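Local coordinates for geranyltranstransferase (PDB 3P8L), which probably catalyses the magnesium-dependent condensation of isopentenyl diphosphate with geranyl diphosphate, giving farnesyl diphosphate and diphosphate, at residues E177-H182 / S251-L256; V62-K67 / P285-E290. All coordinates share one frame; numbering follows the deposited sequence.

Interaction 1: E177-H182 / S251-L256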
ATOM      1  N   GLU A 177      12.913  14.114 -20.101  1.00 65.88           N
ATOM      2  CA  GLU A 177      12.910  13.906 -18.654  1.00 67.90           C
ATOM      3  C   GLU A 177      11.528  14.224 -18.071  1.00 68.20           C
ATOM      4  O   GLU A 177      11.026  13.477 -17.226  1.00 70.04           O
ATOM      5  CB  GLU A 177      13.972  14.769 -17.974  1.00 70.66           C
ATOM      6  CG  GLU A 177      15.413  14.307 -18.196  1.00 73.49           C
ATOM      7  CD  GLU A 177      16.438  15.261 -17.591  1.00 77.25           C
ATOM      8  OE1 GLU A 177      16.301  16.497 -17.746  1.00 74.49           O
ATOM      9  OE2 GLU A 177      17.391  14.769 -16.957  1.00 83.85           O
ATOM     10  N   LEU A 178      10.934  15.331 -18.529  1.00 62.80           N
ATOM     11  CA  LEU A 178       9.573  15.733 -18.170  1.00 61.44           C
ATOM     12  C   LEU A 178       8.545  14.662 -18.537  1.00 61.10           C
ATOM     13  O   LEU A 178       7.699  14.306 -17.711  1.00 54.57           O
ATOM     14  CB  LEU A 178       9.201  17.068 -18.826  1.00 61.66           C
ATOM     15  CG  LEU A 178       7.813  17.666 -18.537  1.00 68.89           C
ATOM     16  CD1 LEU A 178       7.676  18.153 -17.093  1.00 70.21           C
ATOM     17  CD2 LEU A 178       7.509  18.803 -19.494  1.00 71.63           C
ATOM     18  N   ALA A 179       8.641  14.145 -19.763  1.00 52.11           N
ATOM     19  CA  ALA A 179       7.739  13.109 -20.237  1.00 57.34           C
ATOM     20  C   ALA A 179       7.852  11.838 -19.407  1.00 57.04           C
ATOM     21  O   ALA A 179       6.835  11.202 -19.134  1.00 55.90           O
ATOM     22  CB  ALA A 179       7.968  12.811 -21.711  1.00 58.48           C
ATOM     23  N   ALA A 180       9.078  11.494 -18.998  1.00 57.41           N
ATOM     24  CA  ALA A 180       9.336  10.323 -18.154  1.00 55.14           C
ATOM     25  C   ALA A 180       8.777  10.516 -16.749  1.00 55.04           C
ATOM     26  O   ALA A 180       8.259   9.571 -16.157  1.00 49.84           O
ATOM     27  CB  ALA A 180      10.823  10.004 -18.084  1.00 55.86           C
ATOM     28  N   VAL A 181       8.900  11.738 -16.228  1.00 55.58           N
ATOM     29  CA  VAL A 181       8.303  12.098 -14.942  1.00 57.46           C
ATOM     30  C   VAL A 181       6.774  11.982 -15.002  1.00 55.42           C
ATOM     31  O   VAL A 181       6.179  11.307 -14.158  1.00 53.17           O
ATOM     32  CB  VAL A 181       8.766  13.495 -14.447  1.00 53.33           C
ATOM     33  CG1 VAL A 181       7.854  14.028 -13.330  1.00 62.32           C
ATOM     34  CG2 VAL A 181      10.198  13.422 -13.947  1.00 52.25           C
ATOM     35  N   HIS A 182       6.156  12.599 -16.017  1.00 49.78           N
ATOM     36  CA  HIS A 182       4.694  12.567 -16.172  1.00 52.71           C
ATOM     37  C   HIS A 182       4.187  11.148 -16.366  1.00 48.24           C
ATOM     38  O   HIS A 182       3.153  10.784 -15.819  1.00 46.85           O
ATOM     39  CB  HIS A 182       4.214  13.454 -17.330  1.00 48.59           C
ATOM     40  CG  HIS A 182       4.269  14.925 -17.035  1.00 69.02           C
ATOM     41  ND1 HIS A 182       4.450  15.429 -15.763  1.00 79.29           N
ATOM     42  CD2 HIS A 182       4.132  16.001 -17.849  1.00 79.17           C
ATOM     43  CE1 HIS A 182       4.439  16.750 -15.809  1.00 86.82           C
ATOM     44  NE2 HIS A 182       4.246  17.123 -17.062  1.00 88.66           N
ATOM     45  N   SER A 251       8.931  24.584 -16.658  1.00102.18           N
ATOM     46  CA  SER A 251       9.044  23.376 -17.472  1.00103.73           C
ATOM     47  C   SER A 251       7.718  22.660 -17.657  1.00103.75           C
ATOM     48  O   SER A 251       7.385  21.733 -16.936  1.00100.95           O
ATOM     49  CB  SER A 251      10.102  22.429 -16.921  1.00105.04           C
ATOM     50  OG  SER A 251      10.325  22.654 -15.551  1.00103.57           O
ATOM     51  N   THR A 252       6.992  23.115 -18.666  1.00103.29           N
ATOM     52  CA  THR A 252       5.679  22.655 -19.002  1.00100.15           C
ATOM     53  C   THR A 252       5.692  22.533 -20.478  1.00 98.57           C
ATOM     54  O   THR A 252       6.567  23.034 -21.130  1.00 98.79           O
ATOM     55  CB  THR A 252       4.651  23.716 -18.758  1.00101.10           C
ATOM     56  OG1 THR A 252       4.912  24.810 -19.637  1.00 99.26           O
ATOM     57  CG2 THR A 252       4.697  24.183 -17.332  1.00 99.88           C
ATOM     58  N   TYR A 253       4.707  21.882 -21.035  1.00 96.39           N
ATOM     59  CA  TYR A 253       4.751  21.710 -22.450  1.00 95.10           C
ATOM     60  C   TYR A 253       4.753  23.012 -23.213  1.00 97.62           C
ATOM     61  O   TYR A 253       5.528  23.189 -24.138  1.00100.24           O
ATOM     62  CB  TYR A 253       3.623  20.808 -22.893  1.00 92.01           C
ATOM     63  CG  TYR A 253       4.072  19.390 -22.924  1.00 86.62           C
ATOM     64  CD1 TYR A 253       4.286  18.696 -21.772  1.00 86.43           C
ATOM     65  CD2 TYR A 253       4.318  18.762 -24.105  1.00 80.17           C
ATOM     66  CE1 TYR A 253       4.701  17.428 -21.814  1.00 85.26           C
ATOM     67  CE2 TYR A 253       4.723  17.502 -24.144  1.00 77.98           C
ATOM     68  CZ  TYR A 253       4.925  16.837 -23.007  1.00 80.42           C
ATOM     69  OH  TYR A 253       5.353  15.551 -23.070  1.00 84.12           O
ATOM     70  N   PRO A 254       3.925  23.943 -22.817  1.00 97.43           N
ATOM     71  CA  PRO A 254       3.861  25.193 -23.539  1.00 96.88           C
ATOM     72  C   PRO A 254       5.172  25.930 -23.471  1.00 95.50           C
ATOM     73  O   PRO A 254       5.619  26.529 -24.425  1.00 93.55           O
ATOM     74  CB  PRO A 254       2.774  25.929 -22.779  1.00 97.85           C
ATOM     75  CG  PRO A 254       1.827  24.851 -22.432  1.00 97.75           C
ATOM     76  CD  PRO A 254       2.593  23.553 -22.357  1.00 97.89           C
ATOM     77  N   ALA A 255       5.795  25.897 -22.319  1.00 94.35           N
ATOM     78  CA  ALA A 255       7.025  26.620 -22.182  1.00 93.58           C
ATOM     79  C   ALA A 255       8.088  26.020 -23.068  1.00 92.80           C
ATOM     80  O   ALA A 255       8.855  26.718 -23.692  1.00 92.81           O
ATOM     81  CB  ALA A 255       7.470  26.616 -20.754  1.00 93.60           C
ATOM     82  N   LEU A 256       8.155  24.710 -23.099  1.00 91.01           N
ATOM     83  CA  LEU A 256       9.222  24.050 -23.845  1.00 89.13           C
ATOM     84  C   LEU A 256       8.967  24.027 -25.346  1.00 88.45           C
ATOM     85  O   LEU A 256       9.911  23.934 -26.134  1.00 85.91           O
ATOM     86  CB  LEU A 256       9.456  22.622 -23.333  1.00 89.67           C
ATOM     87  CG  LEU A 256      10.008  22.393 -21.918  1.00 91.43           C
ATOM     88  CD1 LEU A 256       9.967  20.910 -21.591  1.00 93.26           C
ATOM     89  CD2 LEU A 256      11.421  22.950 -21.718  1.00 94.08           C
TER

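Interaction 2: V62-K67 / P285-E290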
ATOM      1  N   VAL A  62     -14.762  -0.976 -19.586  1.00 42.53           N
ATOM      2  CA  VAL A  62     -15.654  -2.133 -19.477  1.00 45.32           C
ATOM      3  C   VAL A  62     -16.923  -1.918 -20.343  1.00 49.13           C
ATOM      4  O   VAL A  62     -17.387  -2.849 -21.023  1.00 51.36           O
ATOM      5  CB  VAL A  62     -16.008  -2.428 -17.991  1.00 47.48           C
ATOM      6  CG1 VAL A  62     -17.044  -3.550 -17.861  1.00 44.23           C
ATOM      7  CG2 VAL A  62     -14.749  -2.799 -17.201  1.00 50.89           C
ATOM      8  N   ALA A  63     -17.449  -0.690 -20.337  1.00 44.63           N
ATOM      9  CA  ALA A  63     -18.615  -0.313 -21.149  1.00 49.31           C
ATOM     10  C   ALA A  63     -18.336  -0.427 -22.647  1.00 49.83           C
ATOM     11  O   ALA A  63     -19.156  -0.964 -23.388  1.00 47.17           O
ATOM     12  CB  ALA A  63     -19.102   1.089 -20.805  1.00 46.52           C
ATOM     13  N   ALA A  64     -17.175   0.072 -23.062  1.00 43.21           N
ATOM     14  CA  ALA A  64     -16.697  -0.048 -24.439  1.00 51.93           C
ATOM     15  C   ALA A  64     -16.698  -1.488 -24.994  1.00 51.67           C
ATOM     16  O   ALA A  64     -16.963  -1.679 -26.176  1.00 57.00           O
ATOM     17  CB  ALA A  64     -15.324   0.574 -24.576  1.00 45.82           C
ATOM     18  N   PHE A  65     -16.421  -2.479 -24.145  1.00 47.90           N
ATOM     19  CA  PHE A  65     -16.438  -3.902 -24.552  1.00 50.05           C
ATOM     20  C   PHE A  65     -17.771  -4.605 -24.276  1.00 49.48           C
ATOM     21  O   PHE A  65     -17.846  -5.841 -24.281  1.00 54.83           O
ATOM     22  CB  PHE A  65     -15.288  -4.688 -23.901  1.00 49.57           C
ATOM     23  CG  PHE A  65     -13.929  -4.230 -24.324  1.00 55.58           C
ATOM     24  CD1 PHE A  65     -13.131  -3.509 -23.446  1.00 47.78           C
ATOM     25  CD2 PHE A  65     -13.448  -4.500 -25.605  1.00 46.02           C
ATOM     26  CE1 PHE A  65     -11.880  -3.064 -23.820  1.00 47.55           C
ATOM     27  CE2 PHE A  65     -12.190  -4.057 -25.990  1.00 51.79           C
ATOM     28  CZ  PHE A  65     -11.404  -3.335 -25.094  1.00 53.30           C
ATOM     29  N   GLN A  66     -18.801  -3.800 -24.027  1.00 51.98           N
ATOM     30  CA  GLN A  66     -20.190  -4.223 -23.928  1.00 57.20           C
ATOM     31  C   GLN A  66     -20.434  -5.294 -22.878  1.00 60.28           C
ATOM     32  O   GLN A  66     -21.200  -6.233 -23.094  1.00 58.35           O
ATOM     33  CB  GLN A  66     -20.741  -4.629 -25.309  1.00 59.29           C
ATOM     34  CG  GLN A  66     -20.956  -3.430 -26.250  1.00 60.18           C
ATOM     35  CD  GLN A  66     -21.115  -3.822 -27.715  1.00 65.56           C
ATOM     36  OE1 GLN A  66     -21.337  -4.986 -28.038  1.00 72.25           O
ATOM     37  NE2 GLN A  66     -21.002  -2.844 -28.608  1.00 52.91           N
ATOM     38  N   LYS A  67     -19.757  -5.152 -21.744  1.00 54.35           N
ATOM     39  CA  LYS A  67     -19.957  -6.051 -20.616  1.00 55.66           C
ATOM     40  C   LYS A  67     -20.843  -5.362 -19.589  1.00 57.48           C
ATOM     41  O   LYS A  67     -20.691  -4.166 -19.346  1.00 53.81           O
ATOM     42  CB  LYS A  67     -18.610  -6.429 -20.004  1.00 57.63           C
ATOM     43  CG  LYS A  67     -18.705  -7.259 -18.734  1.00 67.01           C
ATOM     44  CD  LYS A  67     -17.331  -7.517 -18.157  1.00 69.14           C
ATOM     45  CE  LYS A  67     -17.287  -7.200 -16.673  1.00 64.16           C
ATOM     46  NZ  LYS A  67     -18.417  -7.768 -15.907  1.00 62.32           N
ATOM     47  N   PRO A 285     -15.108  -7.239 -32.514  1.00 87.29           N
ATOM     48  CA  PRO A 285     -16.457  -7.059 -33.062  1.00 87.22           C
ATOM     49  C   PRO A 285     -17.375  -6.273 -32.119  1.00 87.42           C
ATOM     50  O   PRO A 285     -17.826  -5.180 -32.474  1.00 87.23           O
ATOM     51  CB  PRO A 285     -16.963  -8.502 -33.256  1.00 86.62           C
ATOM     52  CG  PRO A 285     -16.057  -9.366 -32.441  1.00 84.38           C
ATOM     53  CD  PRO A 285     -14.739  -8.665 -32.415  1.00 87.08           C
ATOM     54  N   ASN A 286     -17.626  -6.818 -30.931  1.00 84.93           N
ATOM     55  CA  ASN A 286     -18.444  -6.161 -29.920  1.00 83.37           C
ATOM     56  C   ASN A 286     -17.668  -5.051 -29.211  1.00 79.00           C
ATOM     57  O   ASN A 286     -17.048  -5.270 -28.167  1.00 79.80           O
ATOM     58  CB  ASN A 286     -18.972  -7.188 -28.914  1.00 84.36           C
ATOM     59  CG  ASN A 286     -19.953  -8.167 -29.540  1.00 89.86           C
ATOM     60  OD1 ASN A 286     -19.666  -9.358 -29.656  1.00 85.20           O
ATOM     61  ND2 ASN A 286     -21.113  -7.664 -29.956  1.00 90.70           N
ATOM     62  N   PHE A 287     -17.705  -3.860 -29.798  1.00 72.63           N
ATOM     63  CA  PHE A 287     -16.944  -2.738 -29.279  1.00 67.25           C
ATOM     64  C   PHE A 287     -17.630  -1.392 -29.536  1.00 65.71           C
ATOM     65  O   PHE A 287     -17.752  -0.963 -30.683  1.00 62.01           O
ATOM     66  CB  PHE A 287     -15.526  -2.750 -29.856  1.00 66.84           C
ATOM     67  CG  PHE A 287     -14.607  -1.742 -29.236  1.00 61.61           C
ATOM     68  CD1 PHE A 287     -14.236  -1.850 -27.899  1.00 65.84           C
ATOM     69  CD2 PHE A 287     -14.100  -0.696 -29.989  1.00 59.54           C
ATOM     70  CE1 PHE A 287     -13.385  -0.919 -27.316  1.00 51.18           C
ATOM     71  CE2 PHE A 287     -13.247   0.240 -29.419  1.00 50.77           C
ATOM     72  CZ  PHE A 287     -12.895   0.133 -28.074  1.00 58.53           C
ATOM     73  N   SER A 288     -18.086  -0.749 -28.459  1.00 61.52           N
ATOM     74  CA  SER A 288     -18.662   0.598 -28.524  1.00 59.60           C
ATOM     75  C   SER A 288     -17.559   1.646 -28.372  1.00 61.31           C
ATOM     76  O   SER A 288     -17.262   2.090 -27.256  1.00 61.26           O
ATOM     77  CB  SER A 288     -19.721   0.802 -27.429  1.00 61.13           C
ATOM     78  OG  SER A 288     -20.795  -0.119 -27.546  1.00 69.34           O
ATOM     79  N   GLU A 289     -16.965   2.040 -29.499  1.00 59.20           N
ATOM     80  CA  GLU A 289     -15.834   2.985 -29.537  1.00 58.64           C
ATOM     81  C   GLU A 289     -16.100   4.358 -28.916  1.00 56.43           C
ATOM     82  O   GLU A 289     -15.168   5.000 -28.401  1.00 52.85           O
ATOM     83  CB  GLU A 289     -15.334   3.173 -30.979  1.00 65.18           C
ATOM     84  CG  GLU A 289     -16.442   3.197 -32.032  1.00 72.91           C
ATOM     85  CD  GLU A 289     -15.949   3.634 -33.393  1.00 91.87           C
ATOM     86  OE1 GLU A 289     -15.756   4.853 -33.594  1.00 94.41           O
ATOM     87  OE2 GLU A 289     -15.763   2.758 -34.268  1.00102.91           O
ATOM     88  N   GLU A 290     -17.362   4.796 -28.968  1.00 54.64           N
ATOM     89  CA  GLU A 290     -17.757   6.153 -28.538  1.00 51.20           C
ATOM     90  C   GLU A 290     -17.477   6.400 -27.065  1.00 45.62           C
ATOM     91  O   GLU A 290     -17.163   7.519 -26.691  1.00 50.18           O
ATOM     92  CB  GLU A 290     -19.236   6.455 -28.810  1.00 53.23           C
ATOM     93  CG  GLU A 290     -19.875   5.684 -29.953  1.00 72.80           C
ATOM     94  CD  GLU A 290     -20.541   4.395 -29.483  1.00 84.25           C
ATOM     95  OE1 GLU A 290     -21.351   4.446 -28.523  1.00 83.07           O
ATOM     96  OE2 GLU A 290     -20.254   3.333 -30.080  1.00 80.69           O
TER
HETATM   97  O   HOH W   1     -21.577  -0.230 -24.667  1.00 54.24           O

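Interaction 1: E177-H182 / S251-L256
L178 of helix 175-200 packs against the S251 carbonyl, the Y253 ring and L256. Its CB leaves the helix in the direction of 251-256, and CG stands anti to the backbone N (chi1 -179°), beside the carbonyl carbon. The fork then divides the work. CD1 lies 3.6 Å from the backbone O of S251, a van der Waals contact rather than a polar one. CD2 meets CE1 of the Y253 ring obliquely at 3.9 Å. The same methyl is 3.9 Å from CD1 of L256, three residues after Y253 in the same short helix, whose side chain crosses that of L178 obliquely. A branched, flexible leucine suits a spot where a carbonyl, an aromatic ring and a methyl must all be met at once. This is helix-to-loop packing in the mostly helical isoprenoid synthase fold: the chain resumes at S251 after an unmodelled stretch, 234-250, and turns at once into helix 253-257. T252 is that helix's N-cap, its OG1 accepting from A255 N at 3.0 Å. T252 also touches D227, part of a DDLLD sequence matching the family's second aspartate-rich motif, which in relatives binds magnesium. Y253 extends the contact: its OH lies 4.0 Å from the CB of A179, small enough to admit it, while CE1 meets CD2 of H182 edge against edge at 4.3 Å. Beyond the pair, L220 and I224 of helix 205-230 also touch Y253.

Interaction 2: V62-K67 / P285-E290
A64 and S288 bring their backbones together where helix 53-64 ends: A64 O accepts S288 N at 2.7 Å, while Q66 takes up left-handed backbone angles and N286 centres an inverse gamma turn. A63 O accepts Q66 N and V62 O a weak bond from K67 N, which with Q66 at positive phi fits a Schellman motif; A64 O finds its partner in the incoming chain instead. Q66 adds a side-chain grip. Its extended chain carries the amide across to the other segment, where NE2 donates to S288 OG at 2.9 Å, nearly straight (169°) and in the amide plane; OE1 on the other branch receives only a weak bond from N286 ND2 at 3.3 Å. Glutamine fits because one amide can donate and accept together. A water completes the polar side, donating to A63 O at 2.8 Å and lying 3.0 Å from S288 OG. The contact thereby ties the end of helix 53-64 to the connection between helices 259-283 and 289-298. F65 and F287 make the apolar side, their rings meeting obliquely with planes at 45°. CE1 of F287 sits over one face of the F65 ring, offset toward its rim, and also lies 3.7 Å from A64 CB; the small alanine side chain lets the ring pack close to the backbone. I280 touches both phenylalanines, and V207 and L211 of helix 205-230 also touch F65. Histidines of the N-terminal tag add bonds here, H4 to F65 O and H6 to the Q66 backbone.

How the interactions relate
Interaction 1 is nested within the loop of chain closed by interaction 2, yet the two do not touch: their centres lie 33 Å apart and their nearest atoms about 22 Å. Both lie about 19 to 20 Å from the centre of the chain, but interaction 2 is largely buried, whereas interaction 1 is only partly so. They share no segment, although helix 205-230 has side chains against both contacts. Interaction 1 relies on dispersion, with no hydrogen bond crossing it, and its one capping bond stays within 251-256. Interaction 2 joins a helix end to an interhelical connection, and there backbone and amide hydrogen bonds accompany the aromatic packing.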